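Local structure of acetyl-CoA acetyltransferase (Elizabethkingia anophelis NUHP1, 6BN2) at residues I177-Q182 and A251-T256; A184-S189 and A326-G331. The protein probably catalyses the reversible thiolase reaction in which two acetyl-CoA molecules are joined into acetoacetyl-CoA with release of coenzyme A. All coordinates share one frame; numbering follows the deposited sequence. Where two conformers were deposited one is given.

Contacts 1 and 2 illustrate how one helix can serve two neighbours at once: both use helix 179-198, at its first turn and then one turn further on, and their centres lie about 6 Å apart. Along the chain the segments alternate, 177-182, 184-189, 251-256 and 326-331, so the two contacts interlock. The second partners also meet each other: Ser255 OG lies 2.7 Å from Ala326 O and Asn253 O lies 2.8 Å from Ser328 OG, both probable hydrogen bonds. Contact 1 stays within the N-terminal thiolase half and reaches a calcium-binding loop, whereas contact 2 joins that half to helix 328-338 of the C-terminal half.

Contact 1: I177-Q182 and A251-T256; sequences ITREEQ and AANAST. With CA (calcium ion), chain B.
Gln182 and Asn253 cross obliquely, their amide planes 48° apart. The closest approach brings the Asn253 amide nitrogen against the Gln182 methylene, ND2 to CB at 3.7 Å. The two amide oxygens are joined indirectly by water 1, which lies 2.7 Å from Gln182 OE1 and 3.1 Å from Asn253 OD1 and can donate to either; more acceptors surround it than it has protons, so these bonds probably share or alternate. At its other end the Gln182 amide turns back on its own helix start, where NE2 donates to Ile177 O at 3.3 Å, the carbonyl oxygen lying in the amide plane while the donor stands above the carbonyl plane. Gln182 CG lies anti to the carbonyl carbon (chi1 -67°) and the chain is extended beyond it, which sets the amide between the helix start and the water. Thr178 and Glu181 close this start with a capping box: Glu181 N to Thr178 OG1, and Thr178 N to Glu181 OE1. Both segments belong to the region between strands 117-125 and 258-268, the insertion that in thiolases forms the loop domain. Asn253 is gripped from several sides, OD1 by Thr250 N and ND2 by Asp183 and Thr248 O, which fixes the rotation of its amide. The Arg179 chain comes near the same amide, its CD 4.2 Å from Asn253 ND2, while its guanidinium pairs with Asp183. One residue further along the loop, Ala254 O binds the calcium ion at 2.5 Å, beside water 2 and Tyr190 OH of the same helix 179-198.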
# COMPACT_ATOMS: atom_id res chain seq x y z
N ILE A 177 5.27 -5.00 33.93
CA ILE A 177 5.20 -6.36 33.41
C ILE A 177 6.60 -6.94 33.48
O ILE A 177 7.52 -6.45 32.82
CB ILE A 177 4.66 -6.38 31.98
CG1 ILE A 177 3.25 -5.76 31.98
CG2 ILE A 177 4.66 -7.82 31.45
CD1 ILE A 177 2.73 -5.38 30.61
N THR A 178 6.77 -7.97 34.29
CA THR A 178 8.10 -8.45 34.63
C THR A 178 8.62 -9.48 33.62
O THR A 178 7.87 -10.03 32.81
CB THR A 178 8.10 -9.08 36.03
OG1 THR A 178 7.31 -10.28 36.01
CG2 THR A 178 7.53 -8.12 37.06
N ARG A 179 9.92 -9.74 33.71
CA ARG A 179 10.54 -10.82 32.93
C ARG A 179 9.82 -12.15 33.16
O ARG A 179 9.52 -12.88 32.20
CB ARG A 179 12.02 -10.93 33.31
CG ARG A 179 12.70 -12.26 32.97
CD ARG A 179 12.84 -12.40 31.47
NE ARG A 179 13.52 -13.63 31.07
CZ ARG A 179 14.84 -13.75 30.92
NH1 ARG A 179 15.64 -12.71 31.17
NH2 ARG A 179 15.36 -14.90 30.52
N GLU A 180 9.53 -12.47 34.42
CA GLU A 180 8.89 -13.74 34.72
C GLU A 180 7.49 -13.82 34.11
O GLU A 180 7.09 -14.87 33.60
CB GLU A 180 8.81 -13.95 36.24
CG GLU A 180 10.16 -14.20 36.91
CD GLU A 180 11.03 -12.95 37.08
OE1 GLU A 180 10.54 -11.81 36.86
OE2 GLU A 180 12.22 -13.11 37.44
N GLU A 181 6.75 -12.71 34.14
CA GLU A 181 5.41 -12.72 33.55
C GLU A 181 5.48 -12.87 32.04
O GLU A 181 4.67 -13.59 31.45
CB GLU A 181 4.65 -11.44 33.93
CG GLU A 181 4.29 -11.39 35.41
CD GLU A 181 3.94 -9.99 35.92
OE1 GLU A 181 4.11 -9.00 35.17
OE2 GLU A 181 3.51 -9.88 37.08
N GLN A 182 6.44 -12.19 31.39
CA GLN A 182 6.60 -12.33 29.95
C GLN A 182 6.99 -13.76 29.58
O GLN A 182 6.50 -14.30 28.58
CB GLN A 182 7.65 -11.34 29.45
CG GLN A 182 7.20 -9.90 29.57
CD GLN A 182 8.28 -8.92 29.20
OE1 GLN A 182 8.93 -9.06 28.16
NE2 GLN A 182 8.48 -7.91 30.03
N ALA A 251 14.87 -13.35 23.19
CA ALA A 251 14.57 -13.98 21.90
C ALA A 251 13.38 -14.92 22.01
O ALA A 251 12.67 -15.13 21.02
CB ALA A 251 15.79 -14.72 21.37
N ALA A 252 13.15 -15.51 23.19
CA ALA A 252 12.06 -16.46 23.35
C ALA A 252 10.73 -15.81 23.65
O ALA A 252 9.69 -16.36 23.27
CB ALA A 252 12.36 -17.45 24.48
N ASN A 253 10.70 -14.67 24.34
CA ASN A 253 9.42 -14.06 24.67
C ASN A 253 9.06 -12.91 23.73
O ASN A 253 7.97 -12.34 23.86
CB ASN A 253 9.38 -13.65 26.17
CG ASN A 253 10.30 -12.48 26.53
OD1 ASN A 253 10.55 -11.59 25.72
ND2 ASN A 253 10.77 -12.46 27.78
N ALA A 254 9.92 -12.62 22.76
CA ALA A 254 9.58 -11.79 21.62
C ALA A 254 9.17 -12.70 20.46
O ALA A 254 9.53 -13.87 20.42
CB ALA A 254 10.78 -10.93 21.21
N SER A 255 8.42 -12.15 19.52
CA SER A 255 8.14 -12.90 18.32
C SER A 255 9.42 -13.00 17.48
O SER A 255 10.45 -12.38 17.76
CB SER A 255 7.01 -12.26 17.51
OG SER A 255 7.35 -10.95 17.07
N THR A 256 9.33 -13.79 16.43
CA THR A 256 10.45 -14.02 15.53
C THR A 256 10.17 -13.35 14.20
O THR A 256 9.10 -12.77 13.99
CB THR A 256 10.65 -15.52 15.34
OG1 THR A 256 9.37 -16.11 15.07
CG2 THR A 256 11.24 -16.13 16.60
CA CA B . 9.91 -16.36 20.32
O HOH W 1 8.11 -9.71 25.65
O HOH W 2 9.11 -17.93 18.91

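Contact 2: A184-S189 and A326-G331; sequences AFAIQS and AFSVVG
Ala186 and Ser328 mark the closest backbone approach, their CA atoms 5.9 Å apart, where residues 184-189 of helix 179-198 face the opening turn of helix 328-338. The first segment is regular helix, with Gln188 N bonded to Ala184 O and Ser189 N to Phe185 O. In the second, Phe327 holds the N-cap position and its carbonyl oxygen receives Gly331 N at 3.2 Å and, weakly, Val330 N. Phe185 and Ser328 carry most of the packing. With CG anti to the backbone N (chi1 -180°), the Phe185 ring swings across to the other helix and lies beneath Ser328 O, which sits 4.0 Å above the ring plane over its centre. The far end of the ring reaches Gly331, CZ to CA at 3.9 Å; having no side chain, this glycine lets the aromatic ring settle close to the helix backbone. Ala326 and Phe327 end the Asn-Glu-Ala-Phe sequence motif of thiolases, so the contact sets a helix of the N-terminal half against the helix that immediately follows this motif in the C-terminal half. Ser328 lies against both Phe185 and Ala186. Its OG stands beside its own backbone N (chi1 -68°), touching Phe185 CD2 at 3.4 Å and Ala186 CB at 3.5 Å. These neighbours offer the hydroxyl only carbon; its proton goes mainly to Asn253 O of the calcium-binding loop, with Gln182 O a weak second acceptor for it. Val352 of helix 351-354 packs against both Ala186 and Ser328, and Ser189, one turn beyond Phe185, bonds through OG to Glu325 OE1 and Gly350 N.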
# COMPACT_ATOMS: atom_id res chain seq x y z
N ALA A 184 6.27 -16.50 31.28
CA ALA A 184 5.11 -17.36 31.48
C ALA A 184 4.12 -17.21 30.33
O ALA A 184 3.54 -18.20 29.87
CB ALA A 184 4.45 -17.05 32.82
N PHE A 185 3.91 -15.97 29.86
CA PHE A 185 3.05 -15.75 28.71
C PHE A 185 3.60 -16.47 27.48
O PHE A 185 2.84 -17.11 26.73
CB PHE A 185 2.91 -14.24 28.45
CG PHE A 185 2.02 -13.89 27.26
CD1 PHE A 185 0.71 -13.47 27.46
CD2 PHE A 185 2.51 -13.95 25.96
CE1 PHE A 185 -0.11 -13.14 26.38
CE2 PHE A 185 1.70 -13.63 24.88
CZ PHE A 185 0.39 -13.21 25.10
N ALA A 186 4.91 -16.36 27.25
CA ALA A 186 5.51 -17.00 26.08
C ALA A 186 5.34 -18.51 26.14
O ALA A 186 4.94 -19.14 25.16
CB ALA A 186 7.00 -16.63 25.98
N ILE A 187 5.64 -19.10 27.31
CA ILE A 187 5.48 -20.54 27.47
C ILE A 187 4.04 -20.95 27.20
O ILE A 187 3.77 -21.95 26.54
CB ILE A 187 5.94 -20.97 28.87
CG1 ILE A 187 7.47 -20.92 28.94
CG2 ILE A 187 5.41 -22.36 29.21
CD1 ILE A 187 8.02 -21.13 30.32
N GLN A 188 3.08 -20.15 27.69
CA GLN A 188 1.68 -20.46 27.40
C GLN A 188 1.39 -20.40 25.91
O GLN A 188 0.66 -21.24 25.38
CB GLN A 188 0.78 -19.50 28.18
CG GLN A 188 -0.71 -19.71 27.92
CD GLN A 188 -1.56 -19.38 29.13
OE1 GLN A 188 -1.57 -20.11 30.12
NE2 GLN A 188 -2.27 -18.26 29.07
N SER A 189 1.97 -19.42 25.19
CA SER A 189 1.74 -19.36 23.75
C SER A 189 2.31 -20.59 23.05
O SER A 189 1.65 -21.18 22.18
CB SER A 189 2.35 -18.07 23.18
OG SER A 189 2.04 -17.91 21.81
N ALA A 326 3.22 -9.40 19.06
CA ALA A 326 4.51 -8.91 18.58
C ALA A 326 5.59 -9.17 19.62
O ALA A 326 6.73 -9.52 19.28
CB ALA A 326 4.42 -7.43 18.22
N PHE A 327 5.24 -9.02 20.89
CA PHE A 327 6.07 -9.35 22.04
C PHE A 327 5.12 -9.88 23.12
O PHE A 327 3.95 -9.49 23.16
CB PHE A 327 6.82 -8.13 22.60
CG PHE A 327 7.74 -7.47 21.61
CD1 PHE A 327 9.08 -7.83 21.55
CD2 PHE A 327 7.27 -6.50 20.75
CE1 PHE A 327 9.93 -7.24 20.64
CE2 PHE A 327 8.11 -5.90 19.82
CZ PHE A 327 9.45 -6.27 19.77
N SER A 328 5.64 -10.75 23.99
CA SER A 328 4.82 -11.19 25.12
C SER A 328 4.34 -9.99 25.93
O SER A 328 3.20 -9.97 26.43
CB SER A 328 5.60 -12.16 26.01
OG SER A 328 5.85 -13.39 25.34
N VAL A 329 5.19 -8.97 26.07
CA VAL A 329 4.78 -7.82 26.87
C VAL A 329 3.62 -7.09 26.22
O VAL A 329 2.76 -6.54 26.93
CB VAL A 329 5.97 -6.88 27.12
CG1 VAL A 329 6.50 -6.27 25.81
CG2 VAL A 329 5.58 -5.78 28.14
N VAL A 330 3.54 -7.07 24.89
CA VAL A 330 2.41 -6.44 24.22
C VAL A 330 1.13 -7.21 24.51
O VAL A 330 0.09 -6.61 24.83
CB VAL A 330 2.69 -6.32 22.71
CG1 VAL A 330 1.42 -5.92 21.94
CG2 VAL A 330 3.82 -5.32 22.48
N GLY A 331 1.19 -8.54 24.43
CA GLY A 331 0.01 -9.32 24.76
C GLY A 331 -0.45 -9.07 26.18
O GLY A 331 -1.64 -8.82 26.43